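Local coordinates for protein oxidoreductase (Listeria innocua, PDB 3E18) that binds NAD through a Rossmann-fold domain and is probably a dehydrogenase of the GFO/IDH/MocA family, its substrate not known, at residues C94-V98 against L175-H180; L182-L186 against Q330-I335. All coordinates share one frame; numbering follows the deposited sequence. Where two conformers were deposited one is given.

Interaction 1: C94-V98 against L175-H180. With NAD (nicotinamide-adenine-dinucleotide), chain E; GOL (glycerol), chain G.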
loop_
_atom_site.group_PDB
_atom_site.type_symbol
_atom_site.label_atom_id
_atom_site.label_comp_id
_atom_site.label_asym_id
_atom_site.label_seq_id
_atom_site.Cartn_x
_atom_site.Cartn_y
_atom_site.Cartn_z
ATOM N N CYS A 94 15.207 5.248 28.918
ATOM C CA CYS A 94 13.766 5.092 28.918
ATOM C C CYS A 94 13.304 4.241 27.740
ATOM O O CYS A 94 13.678 4.477 26.600
ATOM C CB CYS A 94 13.088 6.455 28.886
ATOM S SG CYS A 94 11.313 6.414 29.107
ATOM N N GLU A 95 12.479 3.245 28.034
ATOM C CA GLU A 95 11.828 2.471 26.993
ATOM C C GLU A 95 10.937 3.280 26.047
ATOM O O GLU A 95 10.391 4.315 26.423
ATOM C CB GLU A 95 11.020 1.337 27.608
ATOM C CG GLU A 95 11.805 0.044 27.718
ATOM C CD GLU A 95 12.293 -0.494 26.359
ATOM O OE1 GLU A 95 11.910 0.025 25.285
ATOM O OE2 GLU A 95 13.091 -1.443 26.370
ATOM N N LYS A 96 10.840 2.793 24.807
ATOM C CA LYS A 96 9.942 3.324 23.776
ATOM C C LYS A 96 8.474 3.069 24.140
ATOM O O LYS A 96 8.174 2.095 24.845
ATOM C CB LYS A 96 10.270 2.676 22.415
ATOM C CG LYS A 96 10.087 1.143 22.355
ATOM C CD LYS A 96 8.909 0.715 21.462
ATOM C CE LYS A 96 7.597 0.435 22.187
ATOM N NZ LYS A 96 7.371 -0.997 22.533
ATOM N N PRO A 97 7.543 3.952 23.713
ATOM C CA PRO A 97 7.703 5.320 23.218
ATOM C C PRO A 97 8.090 6.102 24.473
ATOM O O PRO A 97 7.601 5.778 25.564
ATOM C CB PRO A 97 6.297 5.693 22.729
ATOM C CG PRO A 97 5.375 4.822 23.469
ATOM C CD PRO A 97 6.127 3.536 23.724
ATOM N N VAL A 98 9.017 7.048 24.365
ATOM C CA VAL A 98 9.540 7.626 25.592
ATOM C C VAL A 98 8.467 8.386 26.338
ATOM O O VAL A 98 8.362 8.264 27.550
ATOM C CB VAL A 98 10.794 8.483 25.405
ATOM C CG1 VAL A 98 11.955 7.581 25.087
ATOM C CG2 VAL A 98 10.594 9.557 24.342
ATOM N N LEU A 175 1.719 3.236 18.970
ATOM C CA LEU A 175 2.634 3.492 20.075
ATOM C C LEU A 175 3.527 2.291 20.428
ATOM O O LEU A 175 4.579 2.443 21.031
ATOM C CB LEU A 175 1.832 3.997 21.287
ATOM C CG LEU A 175 1.305 5.425 21.101
ATOM C CD1 LEU A 175 0.362 5.827 22.236
ATOM C CD2 LEU A 175 2.459 6.393 21.010
ATOM N N ASP A 176 3.111 1.100 20.024
ATOM C CA ASP A 176 3.853 -0.111 20.344
ATOM C C ASP A 176 4.866 -0.437 19.241
ATOM O O ASP A 176 6.066 -0.302 19.437
ATOM C CB ASP A 176 2.873 -1.261 20.549
ATOM C CG ASP A 176 3.521 -2.501 21.127
ATOM O OD1 ASP A 176 4.749 -2.511 21.362
ATOM O OD2 ASP A 176 2.789 -3.485 21.346
ATOM N N TRP A 177 4.382 -0.856 18.080
ATOM C CA TRP A 177 5.264 -1.222 16.985
ATOM C C TRP A 177 5.567 -0.035 16.080
ATOM O O TRP A 177 6.655 0.070 15.516
ATOM C CB TRP A 177 4.639 -2.346 16.177
ATOM C CG TRP A 177 5.173 -3.686 16.513
ATOM C CD1 TRP A 177 4.536 -4.672 17.215
ATOM C CD2 TRP A 177 6.465 -4.203 16.171
ATOM N NE1 TRP A 177 5.352 -5.774 17.330
ATOM C CE2 TRP A 177 6.540 -5.514 16.695
ATOM C CE3 TRP A 177 7.562 -3.692 15.462
ATOM C CZ2 TRP A 177 7.672 -6.318 16.538
ATOM C CZ3 TRP A 177 8.685 -4.501 15.299
ATOM C CH2 TRP A 177 8.729 -5.794 15.840
ATOM N N GLY A 178 4.599 0.854 15.937
ATOM C CA GLY A 178 4.755 2.007 15.050
ATOM C C GLY A 178 5.982 2.822 15.361
ATOM O O GLY A 178 6.714 3.202 14.452
ATOM N N VAL A 179 6.225 3.084 16.646
ATOM C CA VAL A 179 7.397 3.848 17.052
ATOM C C VAL A 179 8.705 3.190 16.578
ATOM O O VAL A 179 9.574 3.883 16.099
ATOM C CB VAL A 179 7.395 4.170 18.587
ATOM C CG1 VAL A 179 7.309 2.924 19.384
ATOM C CG2 VAL A 179 8.618 4.969 19.005
ATOM N N HIS A 180 8.828 1.865 16.672
ATOM C CA HIS A 180 10.011 1.171 16.122
ATOM C C HIS A 180 10.171 1.388 14.623
ATOM O O HIS A 180 11.270 1.687 14.147
ATOM C CB HIS A 180 9.887 -0.332 16.306
ATOM C CG HIS A 180 10.150 -0.800 17.692
ATOM N ND1 HIS A 180 11.235 -0.374 18.431
ATOM C CD2 HIS A 180 9.500 -1.710 18.456
ATOM C CE1 HIS A 180 11.229 -0.993 19.597
ATOM N NE2 HIS A 180 10.189 -1.809 19.637
HETATM P PA NAD E . 4.762 -4.942 31.729
HETATM O O1A NAD E . 5.124 -6.341 31.406
HETATM O O2A NAD E . 3.337 -4.746 32.050
HETATM O O5B NAD E . 5.690 -4.397 32.921
HETATM C C5B NAD E . 5.629 -3.081 33.423
HETATM C C4B NAD E . 6.078 -3.135 34.880
HETATM O O4B NAD E . 6.171 -1.834 35.429
HETATM C C3B NAD E . 5.077 -3.911 35.733
HETATM O O3B NAD E . 5.763 -4.916 36.442
HETATM C C2B NAD E . 4.513 -2.867 36.674
HETATM O O2B NAD E . 4.195 -3.391 37.944
HETATM C C1B NAD E . 5.632 -1.844 36.734
HETATM N N9A NAD E . 5.174 -0.493 37.094
HETATM C C8A NAD E . 4.000 0.123 36.732
HETATM N N7A NAD E . 3.985 1.367 37.266
HETATM C C5A NAD E . 5.131 1.546 37.965
HETATM C C6A NAD E . 5.619 2.613 38.710
HETATM N N6A NAD E . 4.985 3.784 38.669
HETATM N N1A NAD E . 6.854 2.500 39.331
HETATM C C2A NAD E . 7.596 1.340 39.221
HETATM N N3A NAD E . 7.102 0.285 38.483
HETATM C C4A NAD E . 5.889 0.384 37.867
HETATM O O3 NAD E . 5.173 -3.994 30.480
HETATM P PN NAD E . 6.310 -4.331 29.415
HETATM O O1N NAD E . 5.722 -5.092 28.280
HETATM O O2N NAD E . 7.534 -4.820 30.089
HETATM O O5D NAD E . 6.625 -2.842 28.815
HETATM C C5D NAD E . 7.098 -1.778 29.613
HETATM C C4D NAD E . 7.732 -0.696 28.711
HETATM O O4D NAD E . 8.671 -1.291 27.833
HETATM C C3D NAD E . 6.725 0.007 27.817
HETATM O O3D NAD E . 7.128 1.355 27.628
HETATM C C2D NAD E . 6.831 -0.699 26.480
HETATM O O2D NAD E . 6.543 0.197 25.431
HETATM C C1D NAD E . 8.298 -1.106 26.468
HETATM N N1N NAD E . 8.631 -2.296 25.641
HETATM C C2N NAD E . 9.596 -2.129 24.689
HETATM C C3N NAD E . 9.998 -3.171 23.860
HETATM C C7N NAD E . 11.213 -2.981 23.005
HETATM O O7N NAD E . 11.509 -3.934 22.020
HETATM N N7N NAD E . 12.008 -1.923 23.193
HETATM C C4N NAD E . 9.421 -4.438 24.027
HETATM C C5N NAD E . 8.445 -4.615 25.012
HETATM C C6N NAD E . 8.064 -3.537 25.820
HETATM C C1 GOL G . 8.460 -5.701 20.242
HETATM O O1 GOL G . 9.656 -4.945 20.227
HETATM C C2 GOL G . 7.263 -4.877 20.724
HETATM O O2 GOL G . 7.642 -3.557 21.084
HETATM C C3 GOL G . 6.629 -5.620 21.902
HETATM O O3 GOL G . 5.571 -4.889 22.493
#
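Lys96 and Asp176 form a salt bridge across the interdomain cleft, where the loop after strand 91-95 of the Rossmann domain meets helix 173-188 beside the nicotinamide end of NAD. The Glu-Lys-Pro sequence with a cis peptide before Pro97 is the well-known EKP motif of the GFO/IDH/MocA family. In the lysine conformer given, Lys96 NZ reaches Asp176 OD1 on its anti side at 3.2 Å, 20° out of the carboxylate plane. A glycerol, probably from the crystallisation liquor, sits beside the pair and bridges it: its O2 takes a bond from NZ (3.0 Å) and gives one to Asp176 OD1, as its O3 also does. With CG between the backbone N and the carbonyl carbon (chi1 62°) and the chain bent at chi2, chi3 and chi4, the lysine crosses the His180 ring, CD 3.6 Å from the centroid in a CH-pi contact, while the same CD also meets Val179 CG1. Lys96 O accepts a bond from NAD O2D (2.6 Å), and Glu95 OE1 takes both the carboxamide N7N at 2.9 Å and the amide of Lys96, which steadies the carboxylate beside the nicotinamide. Pro97 CD packs on Leu175 O at 3.3 Å. Glu95 OE2 is held by His20 and His122, the latter on strand 119-122, and Leu175 and Val179 rest in turn on Ile335 of helix 325-344.

Interaction 2: L182-L186 against Q330-I335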
loop_
_atom_site.group_PDB
_atom_site.type_symbol
_atom_site.label_atom_id
_atom_site.label_comp_id
_atom_site.label_asym_id
_atom_site.label_seq_id
_atom_site.Cartn_x
_atom_site.Cartn_y
_atom_site.Cartn_z
ATOM N N LEU A 182 8.766 3.635 12.600
ATOM C CA LEU A 182 8.887 5.038 12.188
ATOM C C LEU A 182 10.261 5.593 12.542
ATOM O O LEU A 182 10.806 6.483 11.844
ATOM C CB LEU A 182 7.809 5.878 12.865
ATOM C CG LEU A 182 6.354 5.582 12.473
ATOM C CD1 LEU A 182 5.435 6.246 13.453
ATOM C CD2 LEU A 182 6.013 5.968 11.034
ATOM N N ASP A 183 10.794 5.097 13.655
ATOM C CA ASP A 183 12.139 5.469 14.103
ATOM C C ASP A 183 13.218 4.939 13.153
ATOM O O ASP A 183 14.121 5.694 12.760
ATOM C CB ASP A 183 12.392 5.014 15.539
ATOM C CG ASP A 183 13.794 5.320 15.990
ATOM O OD1 ASP A 183 14.126 6.517 16.181
ATOM O OD2 ASP A 183 14.569 4.355 16.098
ATOM N N GLN A 184 13.101 3.664 12.769
ATOM C CA GLN A 184 13.910 3.086 11.671
ATOM C C GLN A 184 13.894 3.977 10.439
ATOM O O GLN A 184 14.942 4.350 9.912
ATOM C CB GLN A 184 13.383 1.709 11.288
ATOM C CG GLN A 184 13.877 0.581 12.215
ATOM C CD GLN A 184 13.274 -0.779 11.881
ATOM O OE1 GLN A 184 12.390 -0.906 11.033
ATOM N NE2 GLN A 184 13.768 -1.805 12.546
ATOM N N LEU A 185 12.699 4.353 10.007
ATOM C CA LEU A 185 12.548 5.130 8.767
ATOM C C LEU A 185 13.193 6.504 8.839
ATOM O O LEU A 185 13.857 6.961 7.884
ATOM C CB LEU A 185 11.054 5.289 8.447
ATOM C CG LEU A 185 10.664 6.141 7.233
ATOM C CD1 LEU A 185 11.062 5.473 5.916
ATOM C CD2 LEU A 185 9.172 6.421 7.279
ATOM N N LEU A 186 12.969 7.184 9.955
ATOM C CA LEU A 186 13.479 8.552 10.131
ATOM C C LEU A 186 14.989 8.565 10.417
ATOM O O LEU A 186 15.712 9.519 10.077
ATOM C CB LEU A 186 12.672 9.268 11.222
ATOM C CG LEU A 186 11.641 10.307 10.750
ATOM C CD1 LEU A 186 10.773 9.799 9.610
ATOM C CD2 LEU A 186 10.779 10.829 11.899
ATOM N N GLN A 330 11.359 14.024 16.700
ATOM C CA GLN A 330 10.759 14.037 15.356
ATOM C C GLN A 330 9.860 12.833 15.119
ATOM O O GLN A 330 8.818 12.954 14.478
ATOM C CB GLN A 330 11.815 14.137 14.270
ATOM C CG GLN A 330 12.631 15.429 14.298
ATOM C CD GLN A 330 11.806 16.693 14.038
ATOM O OE1 GLN A 330 10.801 16.670 13.320
ATOM N NE2 GLN A 330 12.241 17.804 14.617
ATOM N N VAL A 331 10.248 11.684 15.665
ATOM C CA VAL A 331 9.365 10.508 15.645
ATOM C C VAL A 331 8.067 10.794 16.395
ATOM O O VAL A 331 6.990 10.520 15.880
ATOM C CB VAL A 331 10.068 9.266 16.190
ATOM C CG1 VAL A 331 9.098 8.080 16.293
ATOM C CG2 VAL A 331 11.242 8.904 15.290
ATOM N N LEU A 332 8.156 11.383 17.591
ATOM C CA LEU A 332 6.946 11.644 18.378
ATOM C C LEU A 332 6.023 12.649 17.694
ATOM O O LEU A 332 4.812 12.498 17.746
ATOM C CB LEU A 332 7.278 12.091 19.816
ATOM C CG LEU A 332 7.966 11.095 20.760
ATOM C CD1 LEU A 332 8.373 11.821 22.039
ATOM C CD2 LEU A 332 7.100 9.907 21.111
ATOM N N LYS A 333 6.610 13.637 17.023
ATOM C CA LYS A 333 5.861 14.571 16.197
ATOM C C LYS A 333 5.190 13.857 15.016
ATOM O O LYS A 333 4.085 14.227 14.616
ATOM C CB LYS A 333 6.789 15.659 15.664
ATOM C CG LYS A 333 7.024 16.827 16.602
ATOM C CD LYS A 333 7.849 17.910 15.909
ATOM C CE LYS A 333 7.004 18.873 15.068
ATOM N NZ LYS A 333 6.106 19.745 15.894
ATOM N N LEU A 334 5.853 12.831 14.477
ATOM C CA LEU A 334 5.289 12.035 13.382
ATOM C C LEU A 334 4.108 11.196 13.863
ATOM O O LEU A 334 3.090 11.105 13.180
ATOM C CB LEU A 334 6.367 11.154 12.713
ATOM C CG LEU A 334 5.998 10.239 11.530
ATOM C CD1 LEU A 334 5.245 10.996 10.467
ATOM C CD2 LEU A 334 7.243 9.621 10.912
ATOM N N ILE A 335 4.239 10.605 15.043
ATOM C CA ILE A 335 3.137 9.882 15.662
ATOM C C ILE A 335 1.909 10.786 15.910
ATOM O O ILE A 335 0.757 10.377 15.683
ATOM C CB ILE A 335 3.606 9.193 16.958
ATOM C CG1 ILE A 335 4.489 7.990 16.608
ATOM C CG2 ILE A 335 2.422 8.738 17.799
ATOM C CD1 ILE A 335 5.275 7.409 17.804
#
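Two helices of the chain, 173-188 and 325-344, pack against each other here through aliphatic side chains, with Leu182, Leu186, Val331 and Leu334 giving most of the buried surface. The axes of the short segments come within 9.9 Å, with an angle of 123° between their directions, well away from antiparallel, and the backbones come closest at Asp183 and Val331. Leu334 sends its CD2 between the two leucines of the facing helix: the methyl lies 3.8 Å from Leu186 CD1 and 3.9 Å from Leu182 CD2. Its CG stands opposite the backbone N (chi1 -180°), which carries the branched end across to that pair. Leu182 divides its branches, CD2 going to Leu334 and CD1 meeting CG1 of Ile335, one turn on from Val331, at 3.7 Å. Leu182 and Leu186 are themselves one helical turn apart, linked by the backbone bond from Leu186 N to Leu182 O. In the fold, helix 173-188 lies on the large mixed sheet of the C-terminal domain: Leu182 and Leu185 reach Ile216 and Ile226 on strands 211-218 and 223-229, and Leu186 touches Phe218. Helix 325-344 packs on the other helix here and leans through Leu332 on Leu105 of helix 102-115 in the Rossmann domain. Val331 lays CG2 against the backbone of Asp183, 3.7 Å from its CA, and the same methyl meets Leu186 CD2 at 3.9 Å. Asp183 OD1 also lies beside Val331 CG2, but its charge is answered by a salt bridge to Arg126, so the carboxylate is paired although the residue is buried. At the more exposed end of the contact, Leu186 CD2 passes Gln330 CB at 4.2 Å.

In the fold
From the N terminus, the chain first lays down the Rossmann sheet up to strand 91-95; interaction 1 then closes a loop of 76 residues by bringing helix 173-188 back to the segment after that strand. Interaction 2 opens further along the same helix and closes a longer loop, 143 residues with much of the large mixed sheet, when helix 325-344 returns. The two loops follow in series and neither nests nor crosses. Their centres are 10 Å apart and they touch through Val179 and Val331, and through Val98 and Leu332. Helix 173-188 thus joins the NAD-binding domain, the C-terminal sheet and the late helix.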